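Long-range contacts in cell division control protein Cdc48 (Mycobacterium smegmatis, PDB 5E7P), which probably binds and hydrolyses ATP as a Cdc48-type AAA ATPase with an N-terminal domain followed by two ATPase modules in a single chain: residues P18-R23 with V102-V107; S163-S168 with R406-E411; R385-S390 with R575-S580; L439-R444 with H456-G461. All blocks are in the same frame, centred on the assembly; numbering follows the deposited sequence.

How the interactions relate
Interactions 2 and 4 are neighbours: their centres lie 13 Å apart and their nearest atoms about 5 Å. Leu454 helps connect them, pairing by its backbone with Pro409 and Glu411 of the 406-411 segment and touching Ala441 of interaction 4. Interaction 3 joins the two ATPase modules 35 Å from interaction 2, centre to centre, and interaction 4 is nested in the chain loop it closes. Interaction 1, in the N-terminal domain, lies on the opposite side of the chain's centre from interaction 3, 38 Å between centres. The Val408 side chain and Gly388 are each about 10 Å from the first module's ADP, the Pro104 side chain about 14 Å from the other; interaction 4 lies away from these sites.

Interaction 1 of 4, residues P18-R23 with V102-V107; sequences PLSHLR and VSPVTV
Leu22 and Val102 form an antiparallel hydrogen-bonded pair, Leu22 N giving its hydrogen to Val102 O at 2.9 Å and Val102 N returning one to Leu22 O at 2.8 Å. The pair joins strands 22-28 and 98-104, neighbours in the mixed sheet of the Cdc48 N-terminal domain, whose family belongs to the double-psi beta-barrel clan. The returning bond is nearly straight at its hydrogen, 173°. Just before the ladder starts, the CA of His21 lies 3.2 Å from Val102 O, so this carbonyl also receives a CA-H...O contact.

Leu22 and Val102 put their side chains on one face of the sheet, where helix 44-50 packs on both through Val46 and Ala49 on Leu22 and Leu50 on Val102. Leu22 and Ser20 also meet Met702 of helix 690-707, a helix of the second module's AAA+ lid, so the start of this strand takes part in an interface between domains.

Further along, the partners are loop against strand end. Pro104 turns the CD and CG side of its ring to Ser20, with CG 3.7 Å from Ser20 OG; that hydroxyl has its hydrogen-bond partner in Leu50 O. Leu19 and Pro104 run alongside in opposing senses, Leu19 CD1 coming to 4.0 Å from Pro104 CG. His21 CB touches Ser103 CB. A chi1 of 63° sets His21 CG between the backbone N and the carbonyl carbon, and the ring turns back on its own segment, where His21 ND1 makes a weak bond of 3.3 Å to Leu19 O, in the plane of the ring.

Interaction 2 of 4, residues S163-S168 with R406-E411; sequences SALASS and RGVPSE
Leu165, on helix 160-169, reaches across to Val408 and Pro409 with one methyl of its side chain. From CB the chain runs to a CG that is anti to the backbone N (chi1 173°). Leu165 CG is still 5.4 Å from Val408 CG1, so the touching is left to the next atom. That is CD1 of Leu165, which approaches Val408 CG1 to 3.9 Å and Pro409 CD to 4.2 Å. The leucine and the valine cross at about a right angle, methyl against methyl, and no hydrogen bond spans the segments. Leu165 is also met by Pro452, from the loop leading to helix 456-462.

The contact ties two parts of the fold together. Helix 160-169 falls, along the chain, between strands 144-146 and 177-184 of the four-stranded sheet that follows the N-terminal barrel. Residues 406-411 link helix 394-404 to helix 415-420, in the helical region that follows the first ATPase core and, as in other AAA proteins, probably forms its lid. Met403, at the end of the first of these helices, binds ADP.

One turn beyond Leu165, Ser168 extends the contact. Its CB lies 4.0 Å from Gly407 O, while its hydroxyl turns back on its own helix and donates to Leu165 O at 2.6 Å, tilted 26° from the carbonyl plane. Val408 spreads its two methyls between the helix residues: CG1 serves Leu165 and CG2 comes to 4.2 Å from Ser168 OG. At the start of the loop, Arg406 NH2 forms a salt bridge with Asp230 OD1.

Interaction 3 of 4, residues R385-S390 with R575-S580; sequences RELGLS and RDSAPS
Gly388 and Ser577 make the direct hydrogen bond between residues 385-390 and 575-580: Gly388 N donates to Ser577 OG at 2.6 Å, with 158° at the hydrogen. The hydroxyl is set by a chi1 of -54°, anti to the carbonyl carbon, and is also bonded to Arg573 O one turn earlier, so one hydroxyl holds both the strand's Gly388 N and Arg573 O of helix 563-576.

A water makes the second polar link. It accepts from Glu386 N at 2.8 Å and donates to Asp576 OD2 at 3.0 Å. The Glu386 carboxylate itself turns elsewhere, its OE1 forming a salt bridge with Arg573 NE.

Van der Waals contacts fill in between. Leu387 CD1 lies against the backbone of Asp576, 3.4 Å from its O, and Asp576 CB comes to 3.7 Å from Glu386 O.

Strand 385-388 is an outermost strand of the first P-loop NTPase sheet, paired by its backbone with Leu267 and Ser269 of strand 265-269. Residues 575-580 lead from helix 563-576 into strand 580-585 of the second module's sheet. Helix 237-249 flanks the junction: Trp244 touches both Leu387 and Asp576, while Gln237 NE2 bonds Ser577 O.

Interaction 4 of 4, residues L439-R444 with H456-G461; sequences LRAAAR and HADLEG
Asp458 faces two arginines of the neighbouring helix, Arg440 and Arg444, which sit one turn apart and treat it differently. The helices 427-448 and 456-462 belong to the helical region after the first ATPase core, probably its lid as in other AAA proteins, and form a helix-helix pair whose axes pass 9.2 Å apart with N-to-C directions 129° from each other.

Arg444 meets Asp458 edge on. The side chains cross at about a right angle, yet the guanidinium and carboxylate planes are only 15° apart, and the salt bridge runs from NH2 to OD2. In the model these two atoms are too close, which makes their exact placing doubtful; the fine geometry of the pair, including the angle between the planes, shares that doubt. Both groups have further partners that help to fix them: Arg444 NH1 bonds Val453 O, and Asp458 OD2 accepts from Arg455 N, just before its helix. Ala441 CB lies 3.7 Å from Asp458 OD2, giving the carboxylate an apolar neighbour.

Arg440 offers Asp458 its hydrocarbon part instead, CB standing 3.6 Å from Asp458 OD1. Its charged end goes past the aspartate to Gly461, whose O lies over one face of the guanidinium, 3.2 Å from its plane and nearer the border than the middle; this is no hydrogen bond. The charge is met within its own helix by a salt bridge from Arg440 NE to Glu436 OE2. A bend at chi2 (-136°) sets CD of Arg440 3.9 Å from Asp458 O.

Interaction 1 of 4, residues P18-R23 with V102-V107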
loop_
_atom_site.group_PDB
_atom_site.type_symbol
_atom_site.label_atom_id
_atom_site.label_comp_id
_atom_site.label_asym_id
_atom_site.label_seq_id
_atom_site.Cartn_x
_atom_site.Cartn_y
_atom_site.Cartn_z
ATOM N N PRO A 18 -2.715 12.470 -21.173
ATOM C CA PRO A 18 -4.078 12.590 -21.703
ATOM C C PRO A 18 -5.105 11.836 -20.857
ATOM O O PRO A 18 -4.888 10.678 -20.492
ATOM C CB PRO A 18 -3.971 11.965 -23.100
ATOM C CG PRO A 18 -2.751 11.105 -23.047
ATOM C CD PRO A 18 -1.808 11.824 -22.136
ATOM N N LEU A 19 -6.214 12.501 -20.551
ATOM C CA LEU A 19 -7.244 11.923 -19.696
ATOM C C LEU A 19 -8.290 11.174 -20.515
ATOM O O LEU A 19 -9.216 11.778 -21.064
ATOM C CB LEU A 19 -7.909 13.011 -18.849
ATOM C CG LEU A 19 -8.813 12.531 -17.711
ATOM C CD1 LEU A 19 -8.072 11.555 -16.804
ATOM C CD2 LEU A 19 -9.343 13.714 -16.911
ATOM N N SER A 20 -8.135 9.857 -20.595
ATOM C CA SER A 20 -9.053 9.022 -21.361
ATOM C C SER A 20 -10.429 8.968 -20.699
ATOM O O SER A 20 -10.546 9.112 -19.487
ATOM C CB SER A 20 -8.484 7.613 -21.530
ATOM O OG SER A 20 -8.305 6.988 -20.273
ATOM N N HIS A 21 -11.467 8.762 -21.504
ATOM C CA HIS A 21 -12.836 8.777 -21.002
ATOM C C HIS A 21 -13.791 8.109 -21.985
ATOM O O HIS A 21 -13.517 8.041 -23.183
ATOM C CB HIS A 21 -13.290 10.217 -20.756
ATOM C CG HIS A 21 -13.326 11.051 -21.999
ATOM N ND1 HIS A 21 -12.206 11.670 -22.509
ATOM C CD2 HIS A 21 -14.340 11.345 -22.845
ATOM C CE1 HIS A 21 -12.531 12.319 -23.614
ATOM N NE2 HIS A 21 -13.821 12.139 -23.839
ATOM N N LEU A 22 -14.916 7.623 -21.473
ATOM C CA LEU A 22 -15.929 6.989 -22.306
ATOM C C LEU A 22 -17.323 7.303 -21.789
ATOM O O LEU A 22 -17.537 7.410 -20.581
ATOM C CB LEU A 22 -15.736 5.474 -22.328
ATOM C CG LEU A 22 -14.541 4.915 -23.096
ATOM C CD1 LEU A 22 -14.363 3.445 -22.778
ATOM C CD2 LEU A 22 -14.742 5.128 -24.589
ATOM N N ARG A 23 -18.268 7.458 -22.709
ATOM C CA ARG A 23 -19.668 7.563 -22.334
ATOM C C ARG A 23 -20.277 6.170 -22.368
ATOM O O ARG A 23 -20.176 5.469 -23.373
ATOM C CB ARG A 23 -20.424 8.487 -23.285
ATOM C CG ARG A 23 -21.868 8.742 -22.877
ATOM C CD ARG A 23 -22.711 9.183 -24.064
ATOM N NE ARG A 23 -22.174 10.379 -24.708
ATOM C CZ ARG A 23 -22.580 10.840 -25.887
ATOM N NH1 ARG A 23 -23.529 10.202 -26.561
ATOM N NH2 ARG A 23 -22.033 11.937 -26.396
ATOM N N VAL A 102 -17.302 8.031 -17.814
ATOM C CA VAL A 102 -16.365 7.290 -16.981
ATOM C C VAL A 102 -14.937 7.649 -17.376
ATOM O O VAL A 102 -14.618 7.735 -18.560
ATOM C CB VAL A 102 -16.566 5.771 -17.133
ATOM C CG1 VAL A 102 -15.790 5.019 -16.061
ATOM C CG2 VAL A 102 -18.042 5.429 -17.060
ATOM N N SER A 103 -14.081 7.861 -16.382
ATOM C CA SER A 103 -12.689 8.211 -16.637
ATOM C C SER A 103 -11.839 7.942 -15.403
ATOM O O SER A 103 -12.332 8.034 -14.278
ATOM C CB SER A 103 -12.573 9.685 -17.025
ATOM O OG SER A 103 -12.901 10.522 -15.932
ATOM N N PRO A 104 -10.557 7.604 -15.610
ATOM C CA PRO A 104 -9.638 7.425 -14.485
ATOM C C PRO A 104 -9.541 8.693 -13.649
ATOM O O PRO A 104 -9.583 9.797 -14.192
ATOM C CB PRO A 104 -8.295 7.132 -15.168
ATOM C CG PRO A 104 -8.459 7.587 -16.584
ATOM C CD PRO A 104 -9.897 7.355 -16.902
ATOM N N VAL A 105 -9.426 8.533 -12.337
ATOM C CA VAL A 105 -9.321 9.675 -11.443
ATOM C C VAL A 105 -8.146 9.489 -10.495
ATOM O O VAL A 105 -7.865 8.378 -10.050
ATOM C CB VAL A 105 -10.631 9.899 -10.647
ATOM C CG1 VAL A 105 -10.910 8.725 -9.713
ATOM C CG2 VAL A 105 -10.583 11.212 -9.872
ATOM N N THR A 106 -7.434 10.574 -10.217
ATOM C CA THR A 106 -6.372 10.538 -9.226
ATOM C C THR A 106 -6.994 10.563 -7.835
ATOM O O THR A 106 -7.785 11.455 -7.511
ATOM C CB THR A 106 -5.404 11.725 -9.380
ATOM O OG1 THR A 106 -4.840 11.719 -10.697
ATOM C CG2 THR A 106 -4.283 11.630 -8.354
ATOM N N VAL A 107 -6.649 9.570 -7.021
ATOM C CA VAL A 107 -7.174 9.480 -5.666
ATOM C C VAL A 107 -6.045 9.523 -4.649
ATOM O O VAL A 107 -5.299 8.560 -4.503
ATOM C CB VAL A 107 -7.986 8.188 -5.456
ATOM C CG1 VAL A 107 -8.653 8.200 -4.090
ATOM C CG2 VAL A 107 -9.022 8.036 -6.548
#

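Interaction 2 of 4, residues S163-S168 with R406-E411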
loop_
_atom_site.group_PDB
_atom_site.type_symbol
_atom_site.label_atom_id
_atom_site.label_comp_id
_atom_site.label_asym_id
_atom_site.label_seq_id
_atom_site.Cartn_x
_atom_site.Cartn_y
_atom_site.Cartn_z
ATOM N N SER A 163 -26.770 -10.670 15.493
ATOM C CA SER A 163 -26.163 -9.570 16.232
ATOM C C SER A 163 -24.910 -10.044 16.959
ATOM O O SER A 163 -23.913 -9.325 17.035
ATOM C CB SER A 163 -27.162 -8.968 17.223
ATOM O OG SER A 163 -27.610 -9.939 18.154
ATOM N N ALA A 164 -24.965 -11.262 17.489
ATOM C CA ALA A 164 -23.809 -11.865 18.138
ATOM C C ALA A 164 -22.710 -12.111 17.110
ATOM O O ALA A 164 -21.523 -11.999 17.413
ATOM C CB ALA A 164 -24.200 -13.166 18.825
ATOM N N LEU A 165 -23.121 -12.446 15.890
ATOM C CA LEU A 165 -22.184 -12.662 14.795
ATOM C C LEU A 165 -21.494 -11.361 14.417
ATOM O O LEU A 165 -20.272 -11.313 14.305
ATOM C CB LEU A 165 -22.899 -13.252 13.576
ATOM C CG LEU A 165 -22.070 -13.385 12.295
ATOM C CD1 LEU A 165 -20.844 -14.256 12.528
ATOM C CD2 LEU A 165 -22.915 -13.943 11.160
ATOM N N ALA A 166 -22.287 -10.309 14.228
ATOM C CA ALA A 166 -21.761 -8.999 13.850
ATOM C C ALA A 166 -20.730 -8.490 14.854
ATOM O O ALA A 166 -19.699 -7.940 14.472
ATOM C CB ALA A 166 -22.894 -7.995 13.696
ATOM N N SER A 167 -21.010 -8.690 16.138
ATOM C CA SER A 167 -20.112 -8.236 17.194
ATOM C C SER A 167 -18.859 -9.104 17.294
ATOM O O SER A 167 -17.782 -8.613 17.632
ATOM C CB SER A 167 -20.842 -8.195 18.539
ATOM O OG SER A 167 -21.890 -7.239 18.518
ATOM N N SER A 168 -19.003 -10.392 16.999
ATOM C CA SER A 168 -17.877 -11.319 17.054
ATOM C C SER A 168 -16.917 -11.084 15.893
ATOM O O SER A 168 -15.752 -11.476 15.946
ATOM C CB SER A 168 -18.367 -12.769 17.043
ATOM O OG SER A 168 -19.025 -13.079 15.828
ATOM N N ARG A 406 -12.011 -16.783 15.106
ATOM C CA ARG A 406 -12.204 -17.387 16.420
ATOM C C ARG A 406 -13.549 -16.964 16.993
ATOM O O ARG A 406 -13.879 -15.778 17.010
ATOM C CB ARG A 406 -11.084 -16.977 17.378
ATOM C CG ARG A 406 -9.724 -17.551 17.039
ATOM C CD ARG A 406 -8.660 -16.981 17.958
ATOM N NE ARG A 406 -7.316 -17.390 17.566
ATOM C CZ ARG A 406 -6.210 -16.741 17.913
ATOM N NH1 ARG A 406 -6.288 -15.643 18.656
ATOM N NH2 ARG A 406 -5.027 -17.181 17.511
ATOM N N GLY A 407 -14.326 -17.937 17.453
ATOM C CA GLY A 407 -15.632 -17.659 18.019
ATOM C C GLY A 407 -16.643 -17.243 16.968
ATOM O O GLY A 407 -17.705 -16.715 17.291
ATOM N N VAL A 408 -16.306 -17.483 15.706
ATOM C CA VAL A 408 -17.190 -17.157 14.596
ATOM C C VAL A 408 -17.743 -18.435 13.978
ATOM O O VAL A 408 -16.994 -19.205 13.377
ATOM C CB VAL A 408 -16.452 -16.355 13.509
ATOM C CG1 VAL A 408 -17.399 -16.001 12.371
ATOM C CG2 VAL A 408 -15.834 -15.100 14.104
ATOM N N PRO A 409 -19.059 -18.660 14.122
ATOM C CA PRO A 409 -19.729 -19.875 13.638
ATOM C C PRO A 409 -19.524 -20.097 12.143
ATOM O O PRO A 409 -19.891 -19.243 11.337
ATOM C CB PRO A 409 -21.211 -19.607 13.941
ATOM C CG PRO A 409 -21.316 -18.128 14.112
ATOM C CD PRO A 409 -20.012 -17.703 14.708
ATOM N N SER A 410 -18.942 -21.238 11.784
ATOM C CA SER A 410 -18.611 -21.517 10.391
ATOM C C SER A 410 -18.666 -23.007 10.053
ATOM O O SER A 410 -18.787 -23.852 10.940
ATOM C CB SER A 410 -17.228 -20.956 10.059
ATOM O OG SER A 410 -16.231 -21.535 10.884
ATOM N N GLU A 411 -18.575 -23.316 8.761
ATOM C CA GLU A 411 -18.591 -24.699 8.286
ATOM C C GLU A 411 -17.292 -25.064 7.571
ATOM O O GLU A 411 -16.224 -25.096 8.182
ATOM C CB GLU A 411 -19.779 -24.933 7.350
ATOM C CG GLU A 411 -21.127 -24.991 8.048
ATOM C CD GLU A 411 -22.288 -25.017 7.072
ATOM O OE1 GLU A 411 -22.039 -25.045 5.847
ATOM O OE2 GLU A 411 -23.450 -25.006 7.530
#

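Interaction 3 of 4, residues R385-S390 with R575-S580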
loop_
_atom_site.group_PDB
_atom_site.type_symbol
_atom_site.label_atom_id
_atom_site.label_comp_id
_atom_site.label_asym_id
_atom_site.label_seq_id
_atom_site.Cartn_x
_atom_site.Cartn_y
_atom_site.Cartn_z
ATOM N N ARG A 385 16.220 4.383 16.042
ATOM C CA ARG A 385 16.176 3.134 15.290
ATOM C C ARG A 385 14.811 2.884 14.653
ATOM O O ARG A 385 13.802 3.461 15.064
ATOM C CB ARG A 385 16.578 1.959 16.185
ATOM C CG ARG A 385 15.585 1.641 17.281
ATOM C CD ARG A 385 16.206 0.728 18.323
ATOM N NE ARG A 385 17.162 1.435 19.167
ATOM C CZ ARG A 385 18.015 0.839 19.994
ATOM N NH1 ARG A 385 18.041 -0.485 20.082
ATOM N NH2 ARG A 385 18.846 1.566 20.728
ATOM N N GLU A 386 14.788 2.018 13.644
ATOM C CA GLU A 386 13.574 1.772 12.874
ATOM C C GLU A 386 13.292 0.288 12.676
ATOM O O GLU A 386 14.182 -0.555 12.790
ATOM C CB GLU A 386 13.651 2.475 11.518
ATOM C CG GLU A 386 13.812 3.977 11.614
ATOM C CD GLU A 386 13.795 4.653 10.262
ATOM O OE1 GLU A 386 13.623 3.948 9.245
ATOM O OE2 GLU A 386 13.949 5.893 10.217
ATOM N N LEU A 387 12.039 -0.020 12.363
ATOM C CA LEU A 387 11.597 -1.396 12.227
ATOM C C LEU A 387 10.580 -1.485 11.091
ATOM O O LEU A 387 9.549 -0.810 11.116
ATOM C CB LEU A 387 10.977 -1.861 13.543
ATOM C CG LEU A 387 11.199 -3.304 13.983
ATOM C CD1 LEU A 387 12.648 -3.709 13.774
ATOM C CD2 LEU A 387 10.818 -3.448 15.440
ATOM N N GLY A 388 10.882 -2.304 10.088
ATOM C CA GLY A 388 10.007 -2.450 8.938
ATOM C C GLY A 388 9.237 -3.756 8.937
ATOM O O GLY A 388 9.830 -4.832 8.988
ATOM N N LEU A 389 7.912 -3.662 8.876
ATOM C CA LEU A 389 7.058 -4.845 8.823
ATOM C C LEU A 389 6.826 -5.298 7.384
ATOM O O LEU A 389 7.043 -4.539 6.439
ATOM C CB LEU A 389 5.720 -4.582 9.523
ATOM C CG LEU A 389 5.634 -4.991 10.997
ATOM C CD1 LEU A 389 6.820 -4.463 11.781
ATOM C CD2 LEU A 389 4.330 -4.515 11.618
ATOM N N SER A 390 6.379 -6.540 7.228
ATOM C CA SER A 390 6.209 -7.132 5.909
ATOM C C SER A 390 4.783 -7.623 5.660
ATOM O O SER A 390 4.054 -7.935 6.600
ATOM C CB SER A 390 7.189 -8.290 5.737
ATOM O OG SER A 390 6.911 -9.013 4.554
ATOM N N ARG A 575 18.516 -4.061 7.946
ATOM C CA ARG A 575 19.220 -4.998 8.816
ATOM C C ARG A 575 18.356 -5.411 10.004
ATOM O O ARG A 575 18.323 -6.583 10.380
ATOM C CB ARG A 575 20.545 -4.401 9.306
ATOM C CG ARG A 575 21.686 -4.506 8.305
ATOM C CD ARG A 575 23.017 -4.065 8.909
ATOM N NE ARG A 575 23.305 -2.655 8.654
ATOM C CZ ARG A 575 23.152 -1.680 9.547
ATOM N NH1 ARG A 575 22.718 -1.956 10.769
ATOM N NH2 ARG A 575 23.440 -0.428 9.217
ATOM N N ASP A 576 17.650 -4.443 10.584
ATOM C CA ASP A 576 16.828 -4.689 11.767
ATOM C C ASP A 576 15.504 -5.378 11.445
ATOM O O ASP A 576 14.827 -5.875 12.344
ATOM C CB ASP A 576 16.563 -3.379 12.520
ATOM C CG ASP A 576 17.820 -2.797 13.148
ATOM O OD1 ASP A 576 18.807 -3.544 13.324
ATOM O OD2 ASP A 576 17.820 -1.593 13.477
ATOM N N SER A 577 15.140 -5.410 10.167
ATOM C CA SER A 577 13.850 -5.963 9.758
ATOM C C SER A 577 13.972 -7.270 8.975
ATOM O O SER A 577 12.979 -7.766 8.447
ATOM C CB SER A 577 13.075 -4.942 8.922
ATOM O OG SER A 577 12.962 -3.707 9.604
ATOM N N ALA A 578 15.186 -7.815 8.909
ATOM C CA ALA A 578 15.469 -9.041 8.158
ATOM C C ALA A 578 14.474 -10.164 8.451
ATOM O O ALA A 578 14.046 -10.325 9.593
ATOM C CB ALA A 578 16.885 -9.506 8.443
ATOM N N PRO A 579 14.105 -10.954 7.424
ATOM C CA PRO A 579 14.585 -10.938 6.033
ATOM C C PRO A 579 14.130 -9.714 5.235
ATOM O O PRO A 579 12.947 -9.366 5.239
ATOM C CB PRO A 579 13.983 -12.217 5.442
ATOM C CG PRO A 579 12.773 -12.469 6.260
ATOM C CD PRO A 579 13.131 -12.037 7.649
ATOM N N SER A 580 15.073 -9.073 4.550
ATOM C CA SER A 580 14.801 -7.793 3.906
ATOM C C SER A 580 15.324 -7.710 2.480
ATOM O O SER A 580 16.391 -8.234 2.161
ATOM C CB SER A 580 15.408 -6.643 4.723
ATOM O OG SER A 580 14.881 -6.600 6.039
HETATM O O HOH W 1 17.256 1.263 12.594
#

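Interaction 4 of 4, residues L439-R444 with H456-G461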
loop_
_atom_site.group_PDB
_atom_site.type_symbol
_atom_site.label_atom_id
_atom_site.label_comp_id
_atom_site.label_asym_id
_atom_site.label_seq_id
_atom_site.Cartn_x
_atom_site.Cartn_y
_atom_site.Cartn_z
ATOM N N LEU A 439 -21.875 -10.726 6.399
ATOM C CA LEU A 439 -23.060 -10.116 5.810
ATOM C C LEU A 439 -23.730 -11.066 4.826
ATOM O O LEU A 439 -24.955 -11.154 4.768
ATOM C CB LEU A 439 -22.699 -8.805 5.108
ATOM C CG LEU A 439 -22.144 -7.691 5.996
ATOM C CD1 LEU A 439 -21.859 -6.441 5.173
ATOM C CD2 LEU A 439 -23.103 -7.383 7.135
ATOM N N ARG A 440 -22.916 -11.776 4.052
ATOM C CA ARG A 440 -23.427 -12.746 3.093
ATOM C C ARG A 440 -24.087 -13.913 3.819
ATOM O O ARG A 440 -25.068 -14.484 3.337
ATOM C CB ARG A 440 -22.300 -13.248 2.190
ATOM C CG ARG A 440 -21.481 -12.128 1.575
ATOM C CD ARG A 440 -21.207 -12.374 0.107
ATOM N NE ARG A 440 -20.843 -11.140 -0.580
ATOM C CZ ARG A 440 -20.831 -10.996 -1.901
ATOM N NH1 ARG A 440 -21.166 -12.014 -2.682
ATOM N NH2 ARG A 440 -20.492 -9.833 -2.439
ATOM N N ALA A 441 -23.544 -14.257 4.983
ATOM C CA ALA A 441 -24.108 -15.316 5.809
ATOM C C ALA A 441 -25.418 -14.863 6.445
ATOM O O ALA A 441 -26.383 -15.624 6.513
ATOM C CB ALA A 441 -23.116 -15.741 6.878
ATOM N N ALA A 442 -25.444 -13.618 6.909
ATOM C CA ALA A 442 -26.636 -13.059 7.535
ATOM C C ALA A 442 -27.755 -12.857 6.517
ATOM O O ALA A 442 -28.936 -12.931 6.856
ATOM C CB ALA A 442 -26.305 -11.750 8.231
ATOM N N ALA A 443 -27.376 -12.598 5.269
ATOM C CA ALA A 443 -28.348 -12.428 4.196
ATOM C C ALA A 443 -28.933 -13.777 3.799
ATOM O O ALA A 443 -30.129 -13.891 3.529
ATOM C CB ALA A 443 -27.707 -11.749 2.995
ATOM N N ARG A 444 -28.082 -14.798 3.767
ATOM C CA ARG A 444 -28.522 -16.153 3.467
ATOM C C ARG A 444 -29.385 -16.675 4.607
ATOM O O ARG A 444 -30.298 -17.473 4.396
ATOM C CB ARG A 444 -27.319 -17.076 3.269
ATOM C CG ARG A 444 -27.670 -18.440 2.691
ATOM C CD ARG A 444 -26.624 -19.495 3.035
ATOM N NE ARG A 444 -25.289 -18.928 3.206
ATOM C CZ ARG A 444 -24.634 -18.899 4.363
ATOM N NH1 ARG A 444 -25.186 -19.411 5.454
ATOM N NH2 ARG A 444 -23.426 -18.362 4.428
ATOM N N HIS A 456 -17.620 -21.276 2.777
ATOM C CA HIS A 456 -16.585 -20.861 1.835
ATOM C C HIS A 456 -17.123 -19.905 0.777
ATOM O O HIS A 456 -16.410 -19.012 0.316
ATOM C CB HIS A 456 -15.960 -22.077 1.154
ATOM C CG HIS A 456 -14.974 -21.727 0.086
ATOM N ND1 HIS A 456 -13.710 -21.254 0.365
ATOM C CD2 HIS A 456 -15.071 -21.767 -1.264
ATOM C CE1 HIS A 456 -13.067 -21.026 -0.765
ATOM N NE2 HIS A 456 -13.871 -21.329 -1.770
ATOM N N ALA A 457 -18.383 -20.099 0.400
ATOM C CA ALA A 457 -19.026 -19.262 -0.605
ATOM C C ALA A 457 -19.027 -17.789 -0.200
ATOM O O ALA A 457 -18.851 -16.907 -1.040
ATOM C CB ALA A 457 -20.447 -19.743 -0.857
ATOM N N ASP A 458 -19.215 -17.535 1.090
ATOM C CA ASP A 458 -19.284 -16.173 1.611
ATOM C C ASP A 458 -17.949 -15.447 1.501
ATOM O O ASP A 458 -17.895 -14.290 1.087
ATOM C CB ASP A 458 -19.742 -16.188 3.068
ATOM C CG ASP A 458 -21.046 -16.927 3.257
ATOM O OD1 ASP A 458 -21.914 -16.844 2.361
ATOM O OD2 ASP A 458 -21.205 -17.597 4.299
ATOM N N LEU A 459 -16.875 -16.132 1.882
ATOM C CA LEU A 459 -15.542 -15.547 1.830
ATOM C C LEU A 459 -15.112 -15.312 0.389
ATOM O O LEU A 459 -14.557 -14.264 0.063
ATOM C CB LEU A 459 -14.528 -16.436 2.550
ATOM C CG LEU A 459 -14.801 -16.691 4.034
ATOM C CD1 LEU A 459 -13.630 -17.412 4.674
ATOM C CD2 LEU A 459 -15.096 -15.393 4.767
ATOM N N GLU A 460 -15.374 -16.290 -0.470
ATOM C CA GLU A 460 -15.043 -16.167 -1.884
ATOM C C GLU A 460 -15.878 -15.076 -2.545
ATOM O O GLU A 460 -15.392 -14.350 -3.413
ATOM C CB GLU A 460 -15.239 -17.500 -2.606
ATOM C CG GLU A 460 -14.921 -17.451 -4.090
ATOM C CD GLU A 460 -14.762 -18.831 -4.697
ATOM O OE1 GLU A 460 -15.775 -19.398 -5.164
ATOM O OE2 GLU A 460 -13.623 -19.346 -4.703
ATOM N N GLY A 461 -17.136 -14.963 -2.126
ATOM C CA GLY A 461 -18.016 -13.919 -2.621
ATOM C C GLY A 461 -17.560 -12.549 -2.156
ATOM O O GLY A 461 -17.732 -11.550 -2.856
#